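Local coordinates for ABC transporter substrate-binding protein (PDB 4I1D) that probably captures small organic solutes, perhaps polyamines such as spermidine and putrescine, in the periplasm and delivers them to an ABC transporter, at residues P40-A45 with P55-V60; L261-D266 with T277-P282. All blocks are in the same frame, centred on the assembly; numbering follows the deposited sequence.

From the N terminus, the chain passes strand 33-38 and reaches contact 1, where 40-45 leads into helix 43-51, while segment 55-60 carries the chain back into the sheet at strand 59-63. The loop closed here is short, nine residues, six of them helical. Contact 2 comes far later: 261-266 follows helix 255-260, whereas segment 277-282 leads into helix 282-285, with ten residues between them that include the short strand 268-269. The two loops lie in series, neither nesting nor crossing, and their centres are 28 Å apart. Contact 1 ties helix 43-51 to the strand that follows it, within a strand-helix-strand unit, whereas contact 2 joins two irregular segments beside helix 255-260.

Contact 1 (P40-A45 with P55-V60); sequences PDAWPA and PIWDVV
Trp-57 reaches across to Ala-42 and Ala-45 with the far end of its six-membered ring, inside the beta-alpha-beta unit in which helix 43-51 links strand 33-38 to strand 59-63, part of the periplasmic binding protein fold. The indole leaves its backbone with CG anti to the carbonyl carbon (chi1 -66°), which sends the ring toward the start of the helix. There the methyl of Ala-45 meets it obliquely, CB lying 3.6 Å from CH2 of Trp-57 and equally near CZ3. Ala-42 works on the same ring differently: its carbonyl O sits at the edge, near the ring plane, 4.0 Å from Trp-57 CZ3. On the five-membered ring, NE1 is hydrogen-bonded to OD2 of Asp-37, so the indole is held at its pyrrole side as well as by packing, and Ala-188 of the second subunit also packs on it. Asp-41 caps the turn that leads into the helix: its OD1 accepts the N-H of Trp-43 at 3.1 Å, a nearly straight bond (172°) that arrives from above the carboxylate plane. Ala-42 also turns its methyl to the strand, where CB touches CG1 of Val-60 at 4.0 Å.

Contact 2 (L261-D266 with T277-P282); sequences LPLHID and TNVIKP. With SO4 (sulfate ion), chain J.
Pro-262 and Ile-280 make the closer of the two apolar touches that join these segments. The ring carbon CG of Pro-262 lies 3.6 Å from CD1 of Ile-280, the end of the isoleucine, and the two side chains cross at about a right angle. Ile-280 CG1 stands anti to the carbonyl carbon (chi1 -52°) and the chain then runs extended, which carries CD1 over to the proline although CB itself does not point that way. The second touch is between branched ends: CD1 of Leu-263 is 4.0 Å from CG2 of Val-279, while the other leucine methyl, CD2, rests 3.9 Å from the carbonyl O of Val-279. Leu-263 is exposed and Val-279 partly so, whereas Pro-262 is buried and also packs on Leu-288.

Between them, these residues join the 3-10 turn 261-263, which follows helix 255-260, to the irregular segment ending at Lys-281, the N-cap of helix 282-285. Ala-259 of helix 255-260 lies against both Val-279 and Ile-280.

The polar bonds lie within 261-266 or run from it to neighbours outside the contact. His-264 N donates to Leu-261 O at 2.9 Å, closing the 3-10 turn, and Pro-262 O accepts from NE of Arg-284. Past the turn, the N-H of Asp-266 makes a weak, bent bond to O2 of a sulfate, probably from the crystallisation liquor (N to O2 2.7 Å, 126°). The carboxylate of Asp-266 is held through OD2 by Asn-206 ND2.

Contact 1 (P40-A45 with P55-V60)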
loop_
_atom_site.group_PDB
_atom_site.type_symbol
_atom_site.label_atom_id
_atom_site.label_comp_id
_atom_site.label_asym_id
_atom_site.label_seq_id
_atom_site.Cartn_x
_atom_site.Cartn_y
_atom_site.Cartn_z
ATOM N N PRO A 40 11.260 15.561 23.442
ATOM C CA PRO A 40 12.468 14.798 23.105
ATOM C C PRO A 40 13.294 15.502 22.025
ATOM O O PRO A 40 14.486 15.769 22.210
ATOM C CB PRO A 40 11.906 13.480 22.556
ATOM C CG PRO A 40 10.531 13.366 23.146
ATOM C CD PRO A 40 10.030 14.776 23.241
ATOM N N ASP A 41 12.651 15.794 20.900
ATOM C CA ASP A 41 13.304 16.477 19.788
ATOM C C ASP A 41 12.506 17.715 19.407
ATOM O O ASP A 41 11.382 17.623 18.910
ATOM C CB ASP A 41 13.449 15.539 18.582
ATOM C CG ASP A 41 13.984 16.251 17.340
ATOM O OD1 ASP A 41 14.556 17.356 17.477
ATOM O OD2 ASP A 41 13.838 15.698 16.225
ATOM N N ALA A 42 13.107 18.877 19.620
ATOM C CA ALA A 42 12.391 20.135 19.470
ATOM C C ALA A 42 12.293 20.623 18.031
ATOM O O ALA A 42 11.481 21.487 17.725
ATOM C CB ALA A 42 13.044 21.190 20.317
ATOM N N TRP A 43 13.115 20.090 17.141
ATOM C CA TRP A 43 13.289 20.779 15.866
ATOM C C TRP A 43 12.112 20.757 14.891
ATOM O O TRP A 43 11.771 21.792 14.315
ATOM C CB TRP A 43 14.666 20.492 15.253
ATOM C CG TRP A 43 15.655 21.256 16.069
ATOM C CD1 TRP A 43 16.280 20.832 17.207
ATOM C CD2 TRP A 43 16.044 22.626 15.884
ATOM N NE1 TRP A 43 17.071 21.837 17.717
ATOM C CE2 TRP A 43 16.945 22.948 16.924
ATOM C CE3 TRP A 43 15.742 23.601 14.925
ATOM C CZ2 TRP A 43 17.547 24.210 17.034
ATOM C CZ3 TRP A 43 16.337 24.855 15.037
ATOM C CH2 TRP A 43 17.230 25.146 16.083
ATOM N N PRO A 44 11.449 19.606 14.743
ATOM C CA PRO A 44 10.263 19.672 13.883
ATOM C C PRO A 44 9.284 20.742 14.368
ATOM O O PRO A 44 8.688 21.446 13.550
ATOM C CB PRO A 44 9.661 18.268 14.012
ATOM C CG PRO A 44 10.850 17.388 14.299
ATOM C CD PRO A 44 11.734 18.234 15.201
ATOM N N ALA A 45 9.146 20.883 15.685
ATOM C CA ALA A 45 8.212 21.851 16.244
ATOM C C ALA A 45 8.711 23.280 16.049
ATOM O O ALA A 45 7.936 24.185 15.740
ATOM C CB ALA A 45 7.967 21.566 17.720
ATOM N N PRO A 55 5.543 31.866 17.257
ATOM C CA PRO A 55 6.023 30.769 18.105
ATOM C C PRO A 55 5.445 30.858 19.516
ATOM O O PRO A 55 5.300 31.966 20.032
ATOM C CB PRO A 55 7.529 31.020 18.184
ATOM C CG PRO A 55 7.838 32.016 17.093
ATOM C CD PRO A 55 6.614 32.808 16.890
ATOM N N ILE A 56 5.129 29.724 20.136
ATOM C CA ILE A 56 4.754 29.734 21.555
ATOM C C ILE A 56 5.976 29.578 22.473
ATOM O O ILE A 56 5.925 29.974 23.630
ATOM C CB ILE A 56 3.710 28.644 21.918
ATOM C CG1 ILE A 56 4.238 27.251 21.569
ATOM C CG2 ILE A 56 2.379 28.907 21.228
ATOM C CD1 ILE A 56 3.243 26.146 21.843
ATOM N N TRP A 57 7.070 29.006 21.960
ATOM C CA TRP A 57 8.293 28.831 22.761
ATOM C C TRP A 57 9.241 30.013 22.591
ATOM O O TRP A 57 9.309 30.603 21.510
ATOM C CB TRP A 57 9.033 27.557 22.346
ATOM C CG TRP A 57 8.310 26.280 22.644
ATOM C CD1 TRP A 57 7.312 26.085 23.566
ATOM C CD2 TRP A 57 8.522 25.018 22.008
ATOM N NE1 TRP A 57 6.900 24.773 23.542
ATOM C CE2 TRP A 57 7.623 24.098 22.590
ATOM C CE3 TRP A 57 9.388 24.573 20.999
ATOM C CZ2 TRP A 57 7.569 22.758 22.203
ATOM C CZ3 TRP A 57 9.325 23.248 20.612
ATOM C CH2 TRP A 57 8.423 22.355 21.213
ATOM N N ASP A 58 9.979 30.352 23.647
ATOM C CA ASP A 58 10.995 31.413 23.567
ATOM C C ASP A 58 12.405 30.835 23.514
ATOM O O ASP A 58 13.175 31.076 22.573
ATOM C CB ASP A 58 10.890 32.361 24.766
ATOM C CG ASP A 58 9.581 33.151 24.780
ATOM O OD1 ASP A 58 9.373 33.963 23.854
ATOM O OD2 ASP A 58 8.767 32.976 25.719
ATOM N N VAL A 59 12.738 30.068 24.541
ATOM C CA VAL A 59 14.084 29.569 24.711
ATOM C C VAL A 59 14.074 28.048 24.683
ATOM O O VAL A 59 13.282 27.411 25.371
ATOM C CB VAL A 59 14.700 30.062 26.028
ATOM C CG1 VAL A 59 16.084 29.477 26.217
ATOM C CG2 VAL A 59 14.748 31.590 26.053
ATOM N N VAL A 60 14.962 27.485 23.874
ATOM C CA VAL A 60 15.090 26.046 23.728
ATOM C C VAL A 60 16.492 25.576 24.093
ATOM O O VAL A 60 17.488 26.168 23.682
ATOM C CB VAL A 60 14.762 25.608 22.291
ATOM C CG1 VAL A 60 15.071 24.138 22.099
ATOM C CG2 VAL A 60 13.291 25.893 21.996
#

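Contact 2 (L261-D266 with T277-P282)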
loop_
_atom_site.group_PDB
_atom_site.type_symbol
_atom_site.label_atom_id
_atom_site.label_comp_id
_atom_site.label_asym_id
_atom_site.label_seq_id
_atom_site.Cartn_x
_atom_site.Cartn_y
_atom_site.Cartn_z
ATOM N N LEU A 261 24.480 23.365 38.870
ATOM C CA LEU A 261 23.830 22.297 38.107
ATOM C C LEU A 261 24.367 20.899 38.448
ATOM O O LEU A 261 23.587 19.997 38.763
ATOM C CB LEU A 261 23.893 22.558 36.599
ATOM C CG LEU A 261 23.270 21.433 35.775
ATOM C CD1 LEU A 261 21.816 21.248 36.157
ATOM C CD2 LEU A 261 23.403 21.708 34.287
ATOM N N PRO A 262 25.699 20.718 38.388
ATOM C CA PRO A 262 26.328 19.435 38.741
ATOM C C PRO A 262 26.201 19.084 40.218
ATOM O O PRO A 262 26.659 18.028 40.649
ATOM C CB PRO A 262 27.802 19.659 38.391
ATOM C CG PRO A 262 27.981 21.130 38.406
ATOM C CD PRO A 262 26.688 21.691 37.898
ATOM N N LEU A 263 25.603 19.963 41.007
ATOM C CA LEU A 263 25.313 19.593 42.380
ATOM C C LEU A 263 24.085 18.682 42.390
ATOM O O LEU A 263 23.808 17.993 43.374
ATOM C CB LEU A 263 25.080 20.832 43.243
ATOM C CG LEU A 263 26.299 21.727 43.479
ATOM C CD1 LEU A 263 26.018 22.724 44.602
ATOM C CD2 LEU A 263 27.499 20.882 43.828
ATOM N N HIS A 264 23.361 18.665 41.276
ATOM C CA HIS A 264 22.060 18.008 41.239
ATOM C C HIS A 264 21.974 16.914 40.186
ATOM O O HIS A 264 21.038 16.110 40.174
ATOM C CB HIS A 264 20.953 19.049 41.056
ATOM C CG HIS A 264 20.798 19.954 42.242
ATOM N ND1 HIS A 264 21.193 21.274 42.233
ATOM C CD2 HIS A 264 20.329 19.709 43.489
ATOM C CE1 HIS A 264 20.960 21.810 43.421
ATOM N NE2 HIS A 264 20.436 20.882 44.200
ATOM N N ILE A 265 22.967 16.878 39.311
ATOM C CA ILE A 265 23.000 15.882 38.259
ATOM C C ILE A 265 24.410 15.784 37.698
ATOM O O ILE A 265 25.171 16.750 37.739
ATOM C CB ILE A 265 21.968 16.194 37.154
ATOM C CG1 ILE A 265 21.707 14.952 36.296
ATOM C CG2 ILE A 265 22.398 17.419 36.330
ATOM C CD1 ILE A 265 20.540 15.105 35.353
ATOM N N ASP A 266 24.747 14.603 37.196
ATOM C CA ASP A 266 26.095 14.279 36.745
ATOM C C ASP A 266 26.440 14.873 35.368
ATOM O O ASP A 266 26.976 14.180 34.500
ATOM C CB ASP A 266 26.257 12.754 36.715
ATOM C CG ASP A 266 27.700 12.325 36.578
ATOM O OD1 ASP A 266 28.578 13.047 37.104
ATOM O OD2 ASP A 266 27.956 11.272 35.945
ATOM N N THR A 277 34.287 28.961 40.799
ATOM C CA THR A 277 33.372 29.596 41.756
ATOM C C THR A 277 33.483 29.066 43.180
ATOM O O THR A 277 33.062 29.732 44.125
ATOM C CB THR A 277 31.896 29.451 41.333
ATOM O OG1 THR A 277 31.583 28.062 41.185
ATOM C CG2 THR A 277 31.631 30.173 40.024
ATOM N N ASN A 278 34.020 27.861 43.334
ATOM C CA ASN A 278 34.144 27.265 44.661
ATOM C C ASN A 278 32.818 26.784 45.240
ATOM O O ASN A 278 32.586 26.908 46.446
ATOM C CB ASN A 278 34.791 28.251 45.639
ATOM C CG ASN A 278 36.171 27.812 46.082
ATOM O OD1 ASN A 278 36.330 27.208 47.142
ATOM N ND2 ASN A 278 37.181 28.117 45.271
ATOM N N VAL A 279 31.943 26.251 44.388
ATOM C CA VAL A 279 30.719 25.622 44.879
ATOM C C VAL A 279 30.783 24.123 44.648
ATOM O O VAL A 279 30.162 23.349 45.378
ATOM C CB VAL A 279 29.426 26.211 44.253
ATOM C CG1 VAL A 279 29.695 27.580 43.650
ATOM C CG2 VAL A 279 28.835 25.261 43.226
ATOM N N ILE A 280 31.554 23.724 43.641
ATOM C CA ILE A 280 31.778 22.315 43.332
ATOM C C ILE A 280 33.036 21.789 44.011
ATOM O O ILE A 280 34.146 22.195 43.671
ATOM C CB ILE A 280 31.934 22.100 41.822
ATOM C CG1 ILE A 280 30.767 22.742 41.066
ATOM C CG2 ILE A 280 32.029 20.611 41.504
ATOM C CD1 ILE A 280 30.936 22.729 39.556
ATOM N N LYS A 281 32.860 20.881 44.968
ATOM C CA LYS A 281 33.990 20.269 45.660
ATOM C C LYS A 281 34.788 19.372 44.704
ATOM O O LYS A 281 34.221 18.797 43.768
ATOM C CB LYS A 281 33.497 19.471 46.873
ATOM C CG LYS A 281 32.606 20.272 47.824
ATOM C CD LYS A 281 32.272 19.497 49.109
ATOM C CE LYS A 281 30.812 19.027 49.152
ATOM N NZ LYS A 281 30.510 17.902 48.208
ATOM N N PRO A 282 36.107 19.250 44.939
ATOM C CA PRO A 282 37.013 18.470 44.082
ATOM C C PRO A 282 36.508 17.047 43.819
ATOM O O PRO A 282 36.536 16.591 42.673
ATOM C CB PRO A 282 38.308 18.417 44.899
ATOM C CG PRO A 282 38.226 19.592 45.832
ATOM C CD PRO A 282 36.778 19.726 46.164
HETATM S S SO4 J . 23.990 11.969 39.786
HETATM O O1 SO4 J . 23.807 13.159 40.614
HETATM O O2 SO4 J . 23.790 12.314 38.382
HETATM O O3 SO4 J . 25.346 11.459 39.982
HETATM O O4 SO4 J . 23.019 10.944 40.164
#